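Local coordinates for CRISPR-associated protein,CRISPR-associated endonuclease Cas9 (Corynebacterium diphtheriae, PDB 6JOO), which is, in its natural form, an RNA-guided endonuclease that cuts invading double-stranded DNA in bacterial CRISPR immunity and needs magnesium to do so, at residues 767-772 against 854-859; 743-748 against 771-776. All blocks are in the same frame, centred on the assembly; numbering follows the deposited sequence.

The two contacts lie in the C-terminal part of this engineered fusion and share Y771 and T772, with centres about 12 Å apart. Interaction 1 uses the later part of strand 764-771 and interaction 2 the loop that follows it. They also touch directly, V770 CG1 lying 3.8 Å from L775 CD2. Interaction 1 is largely buried and joins the Topo-homology region to the C-terminal domain without a clear hydrogen bond between its segments; a DNA phosphate supplies the main polar partner. Interaction 2, only partly buried, is tied by one backbone hydrogen bond and sets a leucine methyl on the face of a tyrosine ring, linking the beta-hairpin and Topo-homology regions beside DNA and RNA.

Interaction 1 of 2, residues 767-772 against 854-859; sequences MLRVYT and FSPSKL. With nucleotides of chain C; nucleotides of chain D.
R769 and M767, on strand 764-771 of the Topo-homology region, make a buried contact, a cation over a peptide plus an apolar patch, with the tight hairpin turn between strands 847-855 and 858-863 of the C-terminal domain. The S855-P856 linkage lies over one face of the R769 guanidinium, with P856 N above its centre and S855 C 3.2 Å from NH1. P856 CG also reaches NH2, at 3.3 Å. A bend at chi3 (-57°) turns NE of R769 off the line of the chain. OP2 of the DT4 phosphate of DNA chain C sits at the edge, in plane: NH1 donates to OP2 over 2.8 Å at 160°, while NH2 makes weak bonds to OP2 and OP1. NH1 also hydrogen-bonds the F853 carbonyl, a second anchor for the guanidinium besides the phosphate. One face of the F854 ring meets the thymine methyl C7 of DT4, offset toward the ring's rim. On the apolar side, selenomethionine M767 crosses L859 at about a right angle, its CE 3.5 Å from L859 CD2. Within the turn, S857 N donates to S855 OG (2.8 Å), an ST turn, and S855 N bonds K858 O. K858 CE lies 3.3 Å from N7 of DA2 in chain D. A protein hairpin and a phosphate-binding arginine meeting at the DNA are consistent with the PAM-interacting region of Cas9.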
loop_
_atom_site.group_PDB
_atom_site.type_symbol
_atom_site.label_atom_id
_atom_site.label_comp_id
_atom_site.label_asym_id
_atom_site.label_seq_id
_atom_site.Cartn_x
_atom_site.Cartn_y
_atom_site.Cartn_z
HETATM N N MSE A 767 -11.740 -21.127 22.220
HETATM C CA MSE A 767 -11.595 -20.178 21.124
HETATM C C MSE A 767 -10.972 -20.833 19.898
HETATM O O MSE A 767 -10.028 -21.614 20.009
HETATM C CB MSE A 767 -10.746 -18.993 21.580
HETATM C CG MSE A 767 -10.388 -18.014 20.487
HETATM SE SE MSE A 767 -8.875 -16.903 20.999
HETATM C CE MSE A 767 -9.676 -15.165 20.658
ATOM N N LEU A 768 -11.505 -20.512 18.723
ATOM C CA LEU A 768 -11.007 -21.034 17.455
ATOM C C LEU A 768 -10.495 -19.866 16.624
ATOM O O LEU A 768 -11.278 -19.012 16.196
ATOM C CB LEU A 768 -12.102 -21.795 16.712
ATOM C CG LEU A 768 -11.792 -22.152 15.258
ATOM C CD1 LEU A 768 -10.608 -23.095 15.186
ATOM C CD2 LEU A 768 -13.015 -22.764 14.597
ATOM N N ARG A 769 -9.185 -19.828 16.395
ATOM C CA ARG A 769 -8.567 -18.774 15.596
ATOM C C ARG A 769 -8.603 -19.193 14.131
ATOM O O ARG A 769 -7.912 -20.134 13.731
ATOM C CB ARG A 769 -7.138 -18.515 16.063
ATOM C CG ARG A 769 -7.031 -18.133 17.528
ATOM C CD ARG A 769 -5.589 -17.869 17.919
ATOM N NE ARG A 769 -4.718 -19.008 17.642
ATOM C CZ ARG A 769 -3.415 -19.024 17.899
ATOM N NH1 ARG A 769 -2.832 -17.965 18.442
ATOM N NH2 ARG A 769 -2.693 -20.096 17.611
ATOM N N VAL A 770 -9.400 -18.493 13.330
ATOM C CA VAL A 770 -9.629 -18.874 11.941
ATOM C C VAL A 770 -8.598 -18.186 11.056
ATOM O O VAL A 770 -8.542 -16.953 10.989
ATOM C CB VAL A 770 -11.055 -18.526 11.496
ATOM C CG1 VAL A 770 -11.329 -19.118 10.120
ATOM C CG2 VAL A 770 -12.063 -19.030 12.517
ATOM N N TYR A 771 -7.784 -18.987 10.372
ATOM C CA TYR A 771 -6.785 -18.445 9.465
ATOM C C TYR A 771 -7.449 -17.845 8.234
ATOM O O TYR A 771 -8.556 -18.229 7.845
ATOM C CB TYR A 771 -5.803 -19.531 9.030
ATOM C CG TYR A 771 -4.795 -19.940 10.077
ATOM C CD1 TYR A 771 -3.751 -19.096 10.436
ATOM C CD2 TYR A 771 -4.869 -21.186 10.687
ATOM C CE1 TYR A 771 -2.821 -19.472 11.386
ATOM C CE2 TYR A 771 -3.942 -21.573 11.637
ATOM C CZ TYR A 771 -2.921 -20.714 11.982
ATOM O OH TYR A 771 -1.997 -21.095 12.930
ATOM N N THR A 772 -6.751 -16.895 7.610
ATOM C CA THR A 772 -7.256 -16.308 6.376
ATOM C C THR A 772 -7.363 -17.357 5.275
ATOM O O THR A 772 -8.315 -17.347 4.487
ATOM C CB THR A 772 -6.352 -15.151 5.940
ATOM O OG1 THR A 772 -6.391 -14.111 6.925
ATOM C CG2 THR A 772 -6.806 -14.582 4.611
ATOM N N PHE A 854 -3.447 -14.149 21.075
ATOM C CA PHE A 854 -2.074 -14.448 21.472
ATOM C C PHE A 854 -1.746 -15.924 21.286
ATOM O O PHE A 854 -0.837 -16.283 20.530
ATOM C CB PHE A 854 -1.860 -14.020 22.925
ATOM C CG PHE A 854 -0.426 -14.073 23.373
ATOM C CD1 PHE A 854 0.460 -13.066 23.022
ATOM C CD2 PHE A 854 0.035 -15.122 24.156
ATOM C CE1 PHE A 854 1.778 -13.108 23.434
ATOM C CE2 PHE A 854 1.351 -15.168 24.571
ATOM C CZ PHE A 854 2.223 -14.159 24.211
ATOM N N SER A 855 -2.463 -16.791 21.984
ATOM C CA SER A 855 -2.231 -18.224 21.913
ATOM C C SER A 855 -3.518 -18.908 21.466
ATOM O O SER A 855 -4.560 -18.249 21.338
ATOM C CB SER A 855 -1.782 -18.753 23.276
ATOM O OG SER A 855 -2.911 -19.002 24.090
ATOM N N PRO A 856 -3.496 -20.222 21.208
ATOM C CA PRO A 856 -4.757 -20.949 20.984
ATOM C C PRO A 856 -5.696 -20.942 22.178
ATOM O O PRO A 856 -6.796 -21.495 22.077
ATOM C CB PRO A 856 -4.290 -22.375 20.659
ATOM C CG PRO A 856 -2.873 -22.212 20.176
ATOM C CD PRO A 856 -2.306 -21.030 20.882
ATOM N N SER A 857 -5.312 -20.302 23.279
ATOM C CA SER A 857 -6.128 -20.267 24.483
ATOM C C SER A 857 -6.069 -18.928 25.205
ATOM O O SER A 857 -6.624 -18.812 26.304
ATOM C CB SER A 857 -5.691 -21.378 25.448
ATOM O OG SER A 857 -4.297 -21.308 25.678
ATOM N N LYS A 858 -5.419 -17.918 24.629
ATOM C CA LYS A 858 -5.212 -16.641 25.291
ATOM C C LYS A 858 -5.532 -15.505 24.338
ATOM O O LYS A 858 -5.278 -15.593 23.137
ATOM C CB LYS A 858 -3.773 -16.481 25.796
ATOM C CG LYS A 858 -3.427 -17.371 26.962
ATOM C CD LYS A 858 -1.945 -17.330 27.272
ATOM C CE LYS A 858 -1.666 -17.974 28.618
ATOM N NZ LYS A 858 -2.353 -19.288 28.760
ATOM N N LEU A 859 -6.091 -14.440 24.899
ATOM C CA LEU A 859 -6.347 -13.193 24.199
ATOM C C LEU A 859 -5.246 -12.189 24.498
ATOM O O LEU A 859 -4.571 -12.264 25.526
ATOM C CB LEU A 859 -7.692 -12.608 24.620
ATOM C CG LEU A 859 -8.892 -12.984 23.769
ATOM C CD1 LEU A 859 -10.157 -12.615 24.507
ATOM C CD2 LEU A 859 -8.806 -12.247 22.449
ATOM P P DT C 4 0.589 -18.560 17.128
ATOM O OP1 DT C 4 -0.043 -19.479 16.157
ATOM O OP2 DT C 4 -0.030 -18.332 18.449
ATOM O "O5'" DT C 4 2.095 -19.044 17.347
ATOM C "C5'" DT C 4 2.914 -19.318 16.221
ATOM C "C4'" DT C 4 4.314 -19.724 16.647
ATOM O "O4'" DT C 4 4.922 -18.663 17.430
ATOM C "C3'" DT C 4 4.396 -20.989 17.500
ATOM O "O3'" DT C 4 5.421 -21.827 17.008
ATOM C "C2'" DT C 4 4.713 -20.466 18.903
ATOM C "C1'" DT C 4 5.501 -19.204 18.599
ATOM N N1 DT C 4 5.420 -18.167 19.685
ATOM C C2 DT C 4 6.564 -17.780 20.349
ATOM O O2 DT C 4 7.665 -18.242 20.110
ATOM N N3 DT C 4 6.371 -16.823 21.313
ATOM C C4 DT C 4 5.175 -16.223 21.670
ATOM O O4 DT C 4 5.103 -15.370 22.550
ATOM C C5 DT C 4 4.019 -16.672 20.935
ATOM C C7 DT C 4 2.665 -16.096 21.234
ATOM C C6 DT C 4 4.196 -17.610 19.992
ATOM P P DA D 2 -4.403 -16.127 33.813
ATOM O OP1 DA D 2 -5.039 -15.072 34.632
ATOM O OP2 DA D 2 -4.651 -16.196 32.354
ATOM O "O5'" DA D 2 -2.827 -16.039 34.034
ATOM C "C5'" DA D 2 -2.305 -15.744 35.314
ATOM C "C4'" DA D 2 -0.791 -15.822 35.296
ATOM O "O4'" DA D 2 -0.381 -17.057 34.667
ATOM C "C3'" DA D 2 -0.095 -14.695 34.531
ATOM O "O3'" DA D 2 0.765 -13.986 35.401
ATOM C "C2'" DA D 2 0.683 -15.397 33.408
ATOM C "C1'" DA D 2 0.770 -16.837 33.889
ATOM N N9 DA D 2 0.759 -17.813 32.798
ATOM C C8 DA D 2 -0.339 -18.263 32.125
ATOM N N7 DA D 2 -0.066 -19.144 31.194
ATOM C C5 DA D 2 1.307 -19.285 31.257
ATOM C C6 DA D 2 2.212 -20.079 30.525
ATOM N N6 DA D 2 1.835 -20.907 29.544
ATOM N N1 DA D 2 3.521 -19.987 30.838
ATOM C C2 DA D 2 3.890 -19.155 31.819
ATOM N N3 DA D 2 3.132 -18.359 32.577
ATOM C C4 DA D 2 1.837 -18.473 32.243
#

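Interaction 2 of 2, residues 743-748 against 771-776. With nucleotides of chain B; nucleotides of chain C.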
loop_
_atom_site.group_PDB
_atom_site.type_symbol
_atom_site.label_atom_id
_atom_site.label_comp_id
_atom_site.label_asym_id
_atom_site.label_seq_id
_atom_site.Cartn_x
_atom_site.Cartn_y
_atom_site.Cartn_z
ATOM N N ALA A 743 6.067 -22.771 4.851
ATOM C CA ALA A 743 6.150 -21.448 5.448
ATOM C C ALA A 743 5.089 -21.344 6.534
ATOM O O ALA A 743 4.010 -21.930 6.420
ATOM C CB ALA A 743 5.967 -20.344 4.403
ATOM N N GLU A 744 5.408 -20.600 7.587
ATOM C CA GLU A 744 4.489 -20.449 8.705
ATOM C C GLU A 744 3.400 -19.437 8.371
ATOM O O GLU A 744 3.652 -18.418 7.723
ATOM C CB GLU A 744 5.241 -20.017 9.966
ATOM C CG GLU A 744 6.175 -21.079 10.539
ATOM C CD GLU A 744 6.772 -20.679 11.882
ATOM O OE1 GLU A 744 6.444 -19.580 12.383
ATOM O OE2 GLU A 744 7.570 -21.464 12.438
ATOM N N LEU A 745 2.180 -19.727 8.827
ATOM C CA LEU A 745 1.045 -18.849 8.567
ATOM C C LEU A 745 1.146 -17.517 9.299
ATOM O O LEU A 745 0.545 -16.537 8.849
ATOM C CB LEU A 745 -0.256 -19.550 8.951
ATOM C CG LEU A 745 -0.537 -20.846 8.191
ATOM C CD1 LEU A 745 -1.793 -21.521 8.724
ATOM C CD2 LEU A 745 -0.663 -20.551 6.707
ATOM N N GLY A 746 1.884 -17.456 10.405
ATOM C CA GLY A 746 2.044 -16.192 11.097
ATOM C C GLY A 746 0.777 -15.759 11.817
ATOM O O GLY A 746 -0.071 -16.572 12.195
ATOM N N SER A 747 0.653 -14.447 12.016
ATOM C CA SER A 747 -0.504 -13.863 12.685
ATOM C C SER A 747 -1.678 -13.624 11.742
ATOM O O SER A 747 -2.533 -12.779 12.033
ATOM C CB SER A 747 -0.109 -12.550 13.366
ATOM O OG SER A 747 0.344 -11.599 12.418
ATOM N N SER A 748 -1.749 -14.362 10.636
ATOM C CA SER A 748 -2.755 -14.130 9.600
ATOM C C SER A 748 -4.103 -14.743 9.989
ATOM O O SER A 748 -4.656 -15.608 9.309
ATOM C CB SER A 748 -2.259 -14.682 8.270
ATOM O OG SER A 748 -1.979 -16.067 8.371
ATOM N N TYR A 771 -7.784 -18.987 10.372
ATOM C CA TYR A 771 -6.785 -18.445 9.465
ATOM C C TYR A 771 -7.449 -17.845 8.234
ATOM O O TYR A 771 -8.556 -18.229 7.845
ATOM C CB TYR A 771 -5.803 -19.531 9.030
ATOM C CG TYR A 771 -4.795 -19.940 10.077
ATOM C CD1 TYR A 771 -3.751 -19.096 10.436
ATOM C CD2 TYR A 771 -4.869 -21.186 10.687
ATOM C CE1 TYR A 771 -2.821 -19.472 11.386
ATOM C CE2 TYR A 771 -3.942 -21.573 11.637
ATOM C CZ TYR A 771 -2.921 -20.714 11.982
ATOM O OH TYR A 771 -1.997 -21.095 12.930
ATOM N N THR A 772 -6.751 -16.895 7.610
ATOM C CA THR A 772 -7.256 -16.308 6.376
ATOM C C THR A 772 -7.363 -17.357 5.275
ATOM O O THR A 772 -8.315 -17.347 4.487
ATOM C CB THR A 772 -6.352 -15.151 5.940
ATOM O OG1 THR A 772 -6.391 -14.111 6.925
ATOM C CG2 THR A 772 -6.806 -14.582 4.611
ATOM N N ILE A 773 -6.420 -18.301 5.238
ATOM C CA ILE A 773 -6.331 -19.224 4.110
ATOM C C ILE A 773 -7.492 -20.214 4.104
ATOM O O ILE A 773 -7.948 -20.636 3.034
ATOM C CB ILE A 773 -4.967 -19.934 4.129
ATOM C CG1 ILE A 773 -3.852 -18.891 4.031
ATOM C CG2 ILE A 773 -4.862 -20.954 3.001
ATOM C CD1 ILE A 773 -2.486 -19.470 3.802
ATOM N N ASP A 774 -8.003 -20.584 5.275
ATOM C CA ASP A 774 -9.098 -21.543 5.340
ATOM C C ASP A 774 -10.444 -20.948 4.940
ATOM O O ASP A 774 -11.439 -21.680 4.916
ATOM C CB ASP A 774 -9.189 -22.144 6.746
ATOM C CG ASP A 774 -8.074 -23.135 7.025
ATOM O OD1 ASP A 774 -7.580 -23.754 6.059
ATOM O OD2 ASP A 774 -7.691 -23.298 8.203
ATOM N N LEU A 775 -10.502 -19.656 4.617
ATOM C CA LEU A 775 -11.727 -19.015 4.154
ATOM C C LEU A 775 -11.663 -18.624 2.681
ATOM O O LEU A 775 -12.577 -17.957 2.187
ATOM C CB LEU A 775 -12.033 -17.784 5.008
ATOM C CG LEU A 775 -12.104 -18.017 6.516
ATOM C CD1 LEU A 775 -12.175 -16.691 7.250
ATOM C CD2 LEU A 775 -13.299 -18.892 6.865
ATOM N N LEU A 776 -10.604 -19.025 1.969
ATOM C CA LEU A 776 -10.481 -18.645 0.558
ATOM C C LEU A 776 -11.550 -19.279 -0.315
ATOM O O LEU A 776 -12.162 -18.553 -1.127
ATOM C CB LEU A 776 -9.075 -18.978 0.051
ATOM C CG LEU A 776 -7.925 -18.102 0.548
ATOM C CD1 LEU A 776 -6.613 -18.588 -0.038
ATOM C CD2 LEU A 776 -8.168 -16.646 0.189
ATOM P P A B 50 0.910 -18.497 -5.068
ATOM O OP1 A B 50 1.513 -19.725 -5.656
ATOM O OP2 A B 50 0.040 -17.626 -5.902
ATOM O "O5'" A B 50 0.088 -18.957 -3.788
ATOM C "C5'" A B 50 0.586 -19.970 -2.930
ATOM C "C4'" A B 50 -0.327 -20.184 -1.751
ATOM O "O4'" A B 50 -0.514 -18.927 -1.047
ATOM C "C3'" A B 50 -1.737 -20.634 -2.095
ATOM O "O3'" A B 50 -1.825 -22.031 -2.294
ATOM C "C2'" A B 50 -2.559 -20.128 -0.916
ATOM O "O2'" A B 50 -2.438 -21.000 0.195
ATOM C "C1'" A B 50 -1.843 -18.819 -0.586
ATOM N N9 A B 50 -2.469 -17.667 -1.259
ATOM C C8 A B 50 -2.299 -17.265 -2.560
ATOM N N7 A B 50 -2.994 -16.199 -2.871
ATOM C C5 A B 50 -3.667 -15.876 -1.700
ATOM C C6 A B 50 -4.570 -14.846 -1.374
ATOM N N6 A B 50 -4.970 -13.902 -2.230
ATOM N N1 A B 50 -5.056 -14.814 -0.114
ATOM C C2 A B 50 -4.658 -15.759 0.744
ATOM N N3 A B 50 -3.815 -16.775 0.561
ATOM C C4 A B 50 -3.352 -16.777 -0.700
ATOM P P DG C 3 -1.445 -11.843 17.792
ATOM O OP1 DG C 3 -2.806 -12.233 17.354
ATOM O OP2 DG C 3 -1.265 -11.276 19.144
ATOM O "O5'" DG C 3 -0.433 -13.086 17.669
ATOM C "C5'" DG C 3 -0.566 -14.036 16.607
ATOM C "C4'" DG C 3 0.761 -14.739 16.329
ATOM O "O4'" DG C 3 1.844 -13.827 16.581
ATOM C "C3'" DG C 3 1.029 -15.976 17.175
ATOM O "O3'" DG C 3 0.733 -17.131 16.414
ATOM C "C2'" DG C 3 2.524 -15.916 17.495
ATOM C "C1'" DG C 3 2.951 -14.498 17.128
ATOM N N9 DG C 3 3.416 -13.728 18.269
ATOM C C8 DG C 3 2.694 -12.814 18.994
ATOM N N7 DG C 3 3.369 -12.275 19.968
ATOM C C5 DG C 3 4.621 -12.872 19.884
ATOM C C6 DG C 3 5.776 -12.684 20.681
ATOM O O6 DG C 3 5.928 -11.930 21.650
ATOM N N1 DG C 3 6.829 -13.485 20.254
ATOM C C2 DG C 3 6.773 -14.355 19.193
ATOM N N2 DG C 3 7.891 -15.041 18.931
ATOM N N3 DG C 3 5.698 -14.541 18.441
ATOM C C4 DG C 3 4.664 -13.769 18.843
#
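The carbonyl of S748, which closes the type II' beta turn L745-S748, accepts a hydrogen bond from the backbone N of T772 at 3.0 Å and 156°. The same oxygen takes a weak hydrogen bond from T772 OG1 and a CA-H contact from Y771, so three groups of the facing segment converge on it. Beside this bond, L745 CD1 stands over the centre of the Y771 ring in a CH-pi contact, 3.3 Å from the centroid and 4° off the normal, with the two side chains crossing at about a right angle. F749 stacks with the same tyrosine ring. The other branch of L745, CD2, meets I773 CD1 at 3.6 Å. The contact thus joins the turn after strand 741-744, in the beta-hairpin region, to the loop after strand 764-771, in the Topo-homology region, where the chain enters the 3-10 segment 773-775. Within the turn, S748 OG donates to L745 O at 2.6 Å from above the carbonyl plane; its chi1 of 58° sets OG between the backbone N and the carbonyl carbon. Farther out, L776 CD1 lies 3.4 Å from N3 of adenosine 50 in RNA chain B, and S747 CB packs 3.6 Å from C5' of DG3 in DNA chain C.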